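Long-range contacts in type I modular polyketide synthase (Streptomyces albus subsp. albus, PDB 6IYT), which probably transfers an extender acyl unit, thought to be ethylmalonyl, from coenzyme A to an acyl carrier protein during salinomycin assembly: residues Ala74-Tyr79 and Gly455-Asp460; Arg91-Gly96 and Ser434-Trp439. One frame throughout, in Å; residues are numbered along the deposited sequence.

Contact 1: residues Ala74-Tyr79 and Gly455-Asp460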
ATOM      1  N   ALA A  74      13.197  22.166  18.232  1.00 14.79           N
ATOM      2  CA  ALA A  74      12.988  20.795  17.828  1.00 16.66           C
ATOM      3  C   ALA A  74      13.103  20.659  16.328  1.00 15.16           C
ATOM      4  O   ALA A  74      13.799  19.768  15.821  1.00 13.74           O
ATOM      5  CB  ALA A  74      11.626  20.308  18.302  1.00 19.93           C
ATOM      6  N   THR A  75      12.434  21.526  15.584  1.00 14.80           N
ATOM      7  CA  THR A  75      12.404  21.347  14.178  1.00 14.66           C
ATOM      8  C   THR A  75      13.735  21.750  13.516  1.00 13.90           C
ATOM      9  O   THR A  75      14.199  21.077  12.576  1.00 10.16           O
ATOM     10  CB  THR A  75      11.154  22.005  13.532  1.00 21.69           C
ATOM     11  OG1 THR A  75      11.507  23.245  12.939  1.00 30.82           O
ATOM     12  CG2 THR A  75      10.048  22.216  14.599  1.00 19.49           C
ATOM     13  N   ASP A  76      14.438  22.733  14.093  1.00 12.01           N
ATOM     14  CA  ASP A  76      15.789  23.066  13.600  1.00 12.24           C
ATOM     15  C   ASP A  76      16.743  21.853  13.756  1.00 10.12           C
ATOM     16  O   ASP A  76      17.601  21.608  12.897  1.00 10.56           O
ATOM     17  CB  ASP A  76      16.384  24.265  14.367  1.00 13.89           C
ATOM     18  CG  ASP A  76      15.636  25.592  14.105  1.00 17.88           C
ATOM     19  OD1 ASP A  76      14.953  25.716  13.056  1.00 16.22           O
ATOM     20  OD2 ASP A  76      15.914  26.560  14.859  1.00 16.49           O
ATOM     21  N   LEU A  77      16.697  21.210  14.906  1.00  9.83           N
ATOM     22  CA  LEU A  77      17.571  20.015  15.145  1.00  8.95           C
ATOM     23  C   LEU A  77      17.241  18.881  14.184  1.00  9.06           C
ATOM     24  O   LEU A  77      18.128  18.278  13.594  1.00  7.43           O
ATOM     25  CB  LEU A  77      17.463  19.543  16.580  1.00  9.50           C
ATOM     26  CG  LEU A  77      18.105  20.475  17.600  1.00 11.93           C
ATOM     27  CD1 LEU A  77      17.587  20.190  19.007  1.00 12.95           C
ATOM     28  CD2 LEU A  77      19.604  20.306  17.537  1.00 11.90           C
ATOM     29  N   GLY A  78      15.963  18.654  13.959  1.00  8.15           N
ATOM     30  CA  GLY A  78      15.551  17.602  13.018  1.00  8.03           C
ATOM     31  C   GLY A  78      16.044  17.912  11.610  1.00  7.71           C
ATOM     32  O   GLY A  78      16.593  17.054  10.923  1.00  7.56           O
ATOM     33  N   TYR A  79      15.839  19.152  11.174  1.00  9.31           N
ATOM     34  CA  TYR A  79      16.322  19.584   9.890  1.00 10.24           C
ATOM     35  C   TYR A  79      17.833  19.402   9.777  1.00  8.35           C
ATOM     36  O   TYR A  79      18.332  18.876   8.789  1.00  9.04           O
ATOM     37  CB  TYR A  79      15.957  21.044   9.627  1.00 12.28           C
ATOM     38  CG  TYR A  79      16.559  21.548   8.345  1.00 14.86           C
ATOM     39  CD1 TYR A  79      16.063  21.129   7.096  1.00 18.52           C
ATOM     40  CD2 TYR A  79      17.689  22.338   8.364  1.00 19.88           C
ATOM     41  CE1 TYR A  79      16.689  21.506   5.915  1.00 19.64           C
ATOM     42  CE2 TYR A  79      18.291  22.753   7.191  1.00 21.83           C
ATOM     43  CZ  TYR A  79      17.817  22.312   5.977  1.00 24.81           C
ATOM     44  OH  TYR A  79      18.461  22.695   4.830  1.00 31.44           O
ATOM     45  N   GLY A 455       9.904  26.443   8.162  1.00 12.78           N
ATOM     46  CA  GLY A 455      10.770  27.571   8.496  1.00 14.01           C
ATOM     47  C   GLY A 455      11.988  27.184   9.323  1.00 13.79           C
ATOM     48  O   GLY A 455      12.422  27.945  10.179  1.00 14.79           O
ATOM     49  N   ALA A 456      12.482  25.957   9.124  1.00 12.13           N
ATOM     50  CA  ALA A 456      13.648  25.440   9.869  1.00 13.93           C
ATOM     51  C   ALA A 456      14.968  26.040   9.365  1.00 14.53           C
ATOM     52  O   ALA A 456      15.058  26.528   8.223  1.00 13.01           O
ATOM     53  CB  ALA A 456      13.703  23.916   9.776  1.00 15.04           C
ATOM     54  N   LYS A 457      15.987  26.020  10.219  1.00 15.57           N
ATOM     55  CA  LYS A 457      17.340  26.408   9.809  1.00 20.41           C
ATOM     56  C   LYS A 457      18.348  25.478  10.441  1.00 17.21           C
ATOM     57  O   LYS A 457      18.096  24.909  11.522  1.00 19.50           O
ATOM     58  CB  LYS A 457      17.646  27.837  10.235  1.00 25.48           C
ATOM     59  CG  LYS A 457      17.233  28.148  11.667  1.00 29.37           C
ATOM     60  CD  LYS A 457      17.690  29.538  12.101  1.00 42.90           C
ATOM     61  CE  LYS A 457      19.064  29.481  12.755  1.00 49.48           C
ATOM     62  NZ  LYS A 457      19.939  30.623  12.346  1.00 52.39           N
ATOM     63  N   ALA A 458      19.513  25.389   9.829  1.00 17.47           N
ATOM     64  CA  ALA A 458      20.623  24.574  10.388  1.00 18.37           C
ATOM     65  C   ALA A 458      21.136  25.152  11.708  1.00 20.68           C
ATOM     66  O   ALA A 458      21.271  26.377  11.864  1.00 20.08           O
ATOM     67  CB  ALA A 458      21.755  24.457   9.374  1.00 21.28           C
ATOM     68  N   VAL A 459      21.368  24.267  12.667  1.00 17.18           N
ATOM     69  CA  VAL A 459      21.847  24.656  13.983  1.00 17.13           C
ATOM     70  C   VAL A 459      22.999  23.749  14.381  1.00 19.84           C
ATOM     71  O   VAL A 459      23.138  22.644  13.859  1.00 16.09           O
ATOM     72  CB  VAL A 459      20.734  24.591  15.045  1.00 17.20           C
ATOM     73  CG1 VAL A 459      19.633  25.589  14.718  1.00 18.17           C
ATOM     74  CG2 VAL A 459      20.176  23.181  15.149  1.00 15.30           C
ATOM     75  N   ASP A 460      23.822  24.218  15.308  1.00 18.91           N
ATOM     76  CA  ASP A 460      24.976  23.451  15.745  1.00 22.17           C
ATOM     77  C   ASP A 460      24.565  22.121  16.367  1.00 21.26           C
ATOM     78  O   ASP A 460      23.597  22.039  17.123  1.00 21.72           O
ATOM     79  CB  ASP A 460      25.802  24.271  16.741  1.00 26.92           C
ATOM     80  CG  ASP A 460      27.073  23.565  17.167  1.00 34.17           C
ATOM     81  OD1 ASP A 460      26.991  22.399  17.605  1.00 52.68           O
ATOM     82  OD2 ASP A 460      28.156  24.177  17.061  1.00 34.93           O
TER
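Asp-76, on the first turns of helix 74-84, carries much of the contact with the extended loop 455-460. Its CB meets Lys-457 O and, at 3.5 Å, Val-459 CG1, the aspartate and valine side chains crossing at about a right angle. With CG beside the backbone N (chi1 -67°), the carboxylate is brought up to the loop's main chain, CG 3.6 Å from Lys-457 O. At the tip, OD1 accepts a hydrogen bond from Lys-457 N (3.0 Å), reached from above the carboxylate plane, while OD2 touches both Lys-457 CG and Val-459 CG1. The charged end of Lys-457 takes no part, its NZ lying 6.2 Å from Asp-76 OD2.

On one flank Ala-456, small enough to tuck in close to the helix, sets its CB 3.7 Å from Tyr-79 CB. The Tyr-79 ring turns an edge to the loop, Ala-458 N lying near the ring plane, 3.8 Å from CD2. On the other flank the branched Val-459 gives its second methyl, CG2, to Leu-77 CD2 (3.8 Å). Ser-80 OG hydrogen-bonds with both Asp-76 O and Val-459 N.

This surface contact returns the chain after helix 428-439 to helix 74-84 of the CurL-like region, consistent with a C-terminal tail packing on the linker before the acyltransferase. The aspartate thus binds the loop through a main-chain N-H rather than an ion pair, with apolar contacts on both flanks.

Contact 2: residues Arg91-Gly96 and Ser434-Trp439; sequences RAVVLG and SFAEAW
Arg-91 CG stands beside its backbone N (chi1 -65°) and the chain then runs extended to NE, while Trp-439 CG lies anti to its own backbone N, a setting that swings the indole across the arginine chain. The two side chains cross at about a right angle. Arg-91 CD sits over the centre of the six-membered ring, 3.7 Å from its centroid, as a CH-pi contact. Further out the guanidinium stacks on the same indole, with the planes 27° apart and CZ 4.3 Å from the centroid of the five-membered ring in a cation-pi interaction. NH1 also donates to Trp-439 O (2.8 Å), tilted somewhat out of the carbonyl plane; since this oxygen lies at the C-terminal end of helix 428-439, a positive group probably suits it electrostatically.

Strand 90-96, within the CurL-like region, is the middle strand of a three-stranded antiparallel sheet, consistent with the ketosynthase-to-acyltransferase linker of modular synthases. The axes of segments 91-96 and 434-439 run almost antiparallel (169°), 8.5 Å apart at closest. The short side chain of Ala-436 lets the helix come close, its CB 3.6 Å from Val-93 CG2, a branch that also lies 3.8 Å from Trp-439 CE3. Arg-91 NE hydrogen-bonds to Phe-88 O, a second bond that helps fix the guanidinium, and Trp-447 meets the Trp-439 ring edge-to-face.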
ATOM      1  N   ARG A  91      20.882   2.659  12.265  1.00  5.38           N
ATOM      2  CA  ARG A  91      20.020   3.825  12.114  1.00  5.44           C
ATOM      3  C   ARG A  91      18.892   3.812  13.106  1.00  4.49           C
ATOM      4  O   ARG A  91      18.393   2.769  13.468  1.00  4.66           O
ATOM      5  CB  ARG A  91      19.467   3.865  10.681  1.00  5.40           C
ATOM      6  CG  ARG A  91      20.536   4.076   9.623  1.00  6.19           C
ATOM      7  CD  ARG A  91      19.942   4.030   8.230  1.00  6.85           C
ATOM      8  NE  ARG A  91      20.977   4.170   7.247  1.00  8.03           N
ATOM      9  CZ  ARG A  91      20.799   4.375   5.946  1.00  9.55           C
ATOM     10  NH1 ARG A  91      19.589   4.339   5.404  1.00  8.66           N
ATOM     11  NH2 ARG A  91      21.885   4.426   5.137  1.00  9.78           N
ATOM     12  N   ALA A  92      18.503   4.995  13.563  1.00  4.36           N
ATOM     13  CA  ALA A  92      17.321   5.146  14.376  1.00  4.50           C
ATOM     14  C   ALA A  92      16.598   6.420  14.034  1.00  5.29           C
ATOM     15  O   ALA A  92      17.222   7.410  13.606  1.00  6.43           O
ATOM     16  CB  ALA A  92      17.672   5.126  15.850  1.00  4.99           C
ATOM     17  N   VAL A  93      15.303   6.443  14.340  1.00  5.16           N
ATOM     18  CA  VAL A  93      14.513   7.639  14.219  1.00  5.18           C
ATOM     19  C   VAL A  93      13.683   7.835  15.480  1.00  5.32           C
ATOM     20  O   VAL A  93      13.008   6.918  15.949  1.00  5.69           O
ATOM     21  CB  VAL A  93      13.603   7.571  13.014  1.00  5.73           C
ATOM     22  CG1 VAL A  93      12.761   8.821  12.902  1.00  6.09           C
ATOM     23  CG2 VAL A  93      14.420   7.294  11.742  1.00  5.84           C
ATOM     24  N   VAL A  94      13.752   9.040  16.017  1.00  5.63           N
ATOM     25  CA  VAL A  94      12.898   9.469  17.097  1.00  5.94           C
ATOM     26  C   VAL A  94      11.834  10.433  16.570  1.00  5.50           C
ATOM     27  O   VAL A  94      12.156  11.334  15.798  1.00  5.14           O
ATOM     28  CB  VAL A  94      13.750  10.212  18.174  1.00  6.83           C
ATOM     29  CG1 VAL A  94      12.921  10.519  19.382  1.00  7.58           C
ATOM     30  CG2 VAL A  94      14.939   9.358  18.570  1.00  7.38           C
ATOM     31  N   LEU A  95      10.617  10.330  17.115  1.00  5.97           N
ATOM     32  CA  LEU A  95       9.498  11.208  16.738  1.00  6.23           C
ATOM     33  C   LEU A  95       8.966  11.956  17.938  1.00  7.34           C
ATOM     34  O   LEU A  95       8.918  11.413  19.040  1.00  8.72           O
ATOM     35  CB  LEU A  95       8.372  10.406  16.109  1.00  6.55           C
ATOM     36  CG  LEU A  95       8.754   9.523  14.910  1.00  6.44           C
ATOM     37  CD1 LEU A  95       7.535   8.743  14.480  1.00  8.54           C
ATOM     38  CD2 LEU A  95       9.285  10.351  13.767  1.00  6.43           C
ATOM     39  N   GLY A  96       8.633  13.229  17.732  1.00  8.08           N
ATOM     40  CA  GLY A  96       8.011  14.031  18.777  1.00 10.68           C
ATOM     41  C   GLY A  96       7.858  15.467  18.353  1.00 11.27           C
ATOM     42  O   GLY A  96       8.222  15.841  17.249  1.00 10.70           O
ATOM     43  N   SER A 434       6.455   4.889   8.756  1.00  3.99           N
ATOM     44  CA  SER A 434       6.715   4.095   7.588  1.00  4.31           C
ATOM     45  C   SER A 434       7.981   4.536   6.869  1.00  3.85           C
ATOM     46  O   SER A 434       8.808   3.694   6.446  1.00  3.45           O
ATOM     47  CB  SER A 434       5.503   4.122   6.653  1.00  4.59           C
ATOM     48  OG  SER A 434       4.408   3.473   7.287  1.00  5.22           O
ATOM     49  N   PHE A 435       8.187   5.847   6.765  1.00  3.75           N
ATOM     50  CA  PHE A 435       9.428   6.366   6.208  1.00  3.79           C
ATOM     51  C   PHE A 435      10.644   5.818   7.026  1.00  4.31           C
ATOM     52  O   PHE A 435      11.658   5.442   6.458  1.00  3.83           O
ATOM     53  CB  PHE A 435       9.475   7.885   6.265  1.00  4.00           C
ATOM     54  CG  PHE A 435       8.605   8.611   5.271  1.00  3.91           C
ATOM     55  CD1 PHE A 435       7.866   7.955   4.289  1.00  3.98           C
ATOM     56  CD2 PHE A 435       8.580  10.010   5.299  1.00  4.11           C
ATOM     57  CE1 PHE A 435       7.147   8.688   3.349  1.00  4.35           C
ATOM     58  CE2 PHE A 435       7.810  10.731   4.421  1.00  4.31           C
ATOM     59  CZ  PHE A 435       7.084  10.070   3.439  1.00  3.64           C
ATOM     60  N   ALA A 436      10.548   5.900   8.351  1.00  4.22           N
ATOM     61  CA  ALA A 436      11.639   5.443   9.239  1.00  4.97           C
ATOM     62  C   ALA A 436      11.886   3.944   9.122  1.00  4.71           C
ATOM     63  O   ALA A 436      13.032   3.494   9.118  1.00  3.93           O
ATOM     64  CB  ALA A 436      11.338   5.822  10.675  1.00  5.01           C
ATOM     65  N   GLU A 437      10.805   3.174   9.032  1.00  6.03           N
ATOM     66  CA  GLU A 437      10.911   1.745   8.840  1.00  5.94           C
ATOM     67  C   GLU A 437      11.639   1.382   7.533  1.00  6.61           C
ATOM     68  O   GLU A 437      12.442   0.446   7.506  1.00  6.77           O
ATOM     69  CB  GLU A 437       9.524   1.103   8.903  1.00  7.22           C
ATOM     70  CG  GLU A 437       8.984   1.035  10.332  1.00  8.13           C
ATOM     71  CD  GLU A 437       7.510   0.639  10.409  1.00 12.14           C
ATOM     72  OE1 GLU A 437       6.815   0.624   9.357  1.00 12.98           O
ATOM     73  OE2 GLU A 437       7.066   0.325  11.522  1.00 15.14           O
ATOM     74  N   ALA A 438      11.387   2.139   6.476  1.00  5.63           N
ATOM     75  CA  ALA A 438      12.108   1.951   5.201  1.00  5.79           C
ATOM     76  C   ALA A 438      13.575   2.409   5.310  1.00  6.15           C
ATOM     77  O   ALA A 438      14.496   1.687   4.935  1.00  6.13           O
ATOM     78  CB  ALA A 438      11.410   2.700   4.095  1.00  6.40           C
ATOM     79  N   TRP A 439      13.770   3.624   5.800  1.00  5.64           N
ATOM     80  CA  TRP A 439      15.104   4.245   5.810  1.00  5.82           C
ATOM     81  C   TRP A 439      16.053   3.488   6.741  1.00  6.50           C
ATOM     82  O   TRP A 439      17.230   3.290   6.408  1.00  5.88           O
ATOM     83  CB  TRP A 439      15.007   5.705   6.245  1.00  5.22           C
ATOM     84  CG  TRP A 439      16.367   6.429   6.378  1.00  4.91           C
ATOM     85  CD1 TRP A 439      17.196   6.855   5.349  1.00  5.61           C
ATOM     86  CD2 TRP A 439      17.068   6.689   7.585  1.00  4.99           C
ATOM     87  NE1 TRP A 439      18.304   7.489   5.870  1.00  5.27           N
ATOM     88  CE2 TRP A 439      18.270   7.359   7.242  1.00  5.04           C
ATOM     89  CE3 TRP A 439      16.782   6.481   8.930  1.00  4.37           C
ATOM     90  CZ2 TRP A 439      19.170   7.790   8.204  1.00  6.03           C
ATOM     91  CZ3 TRP A 439      17.689   6.920   9.882  1.00  4.69           C
ATOM     92  CH2 TRP A 439      18.849   7.593   9.511  1.00  5.62           C
TER

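From the N terminus the chain lays down strand 43-49, then helix 74-84, then strand 90-96, which pairs with 43-49 and supplies the first half of contact 2 soon after helix 74-84 has supplied that of contact 1. It next builds the bulk of the acyltransferase before helix 428-439 returns to the sheet, closing the inner loop at contact 2. The segment 455-460 follows and closes the outer one at contact 1, so the two loops nest without crossing. Their centres lie about 17 Å apart. Contact 2 joins the acyltransferase to the linker-like sheet in a buried interface, whereas contact 1 lays the C-terminal tail along that region's surface.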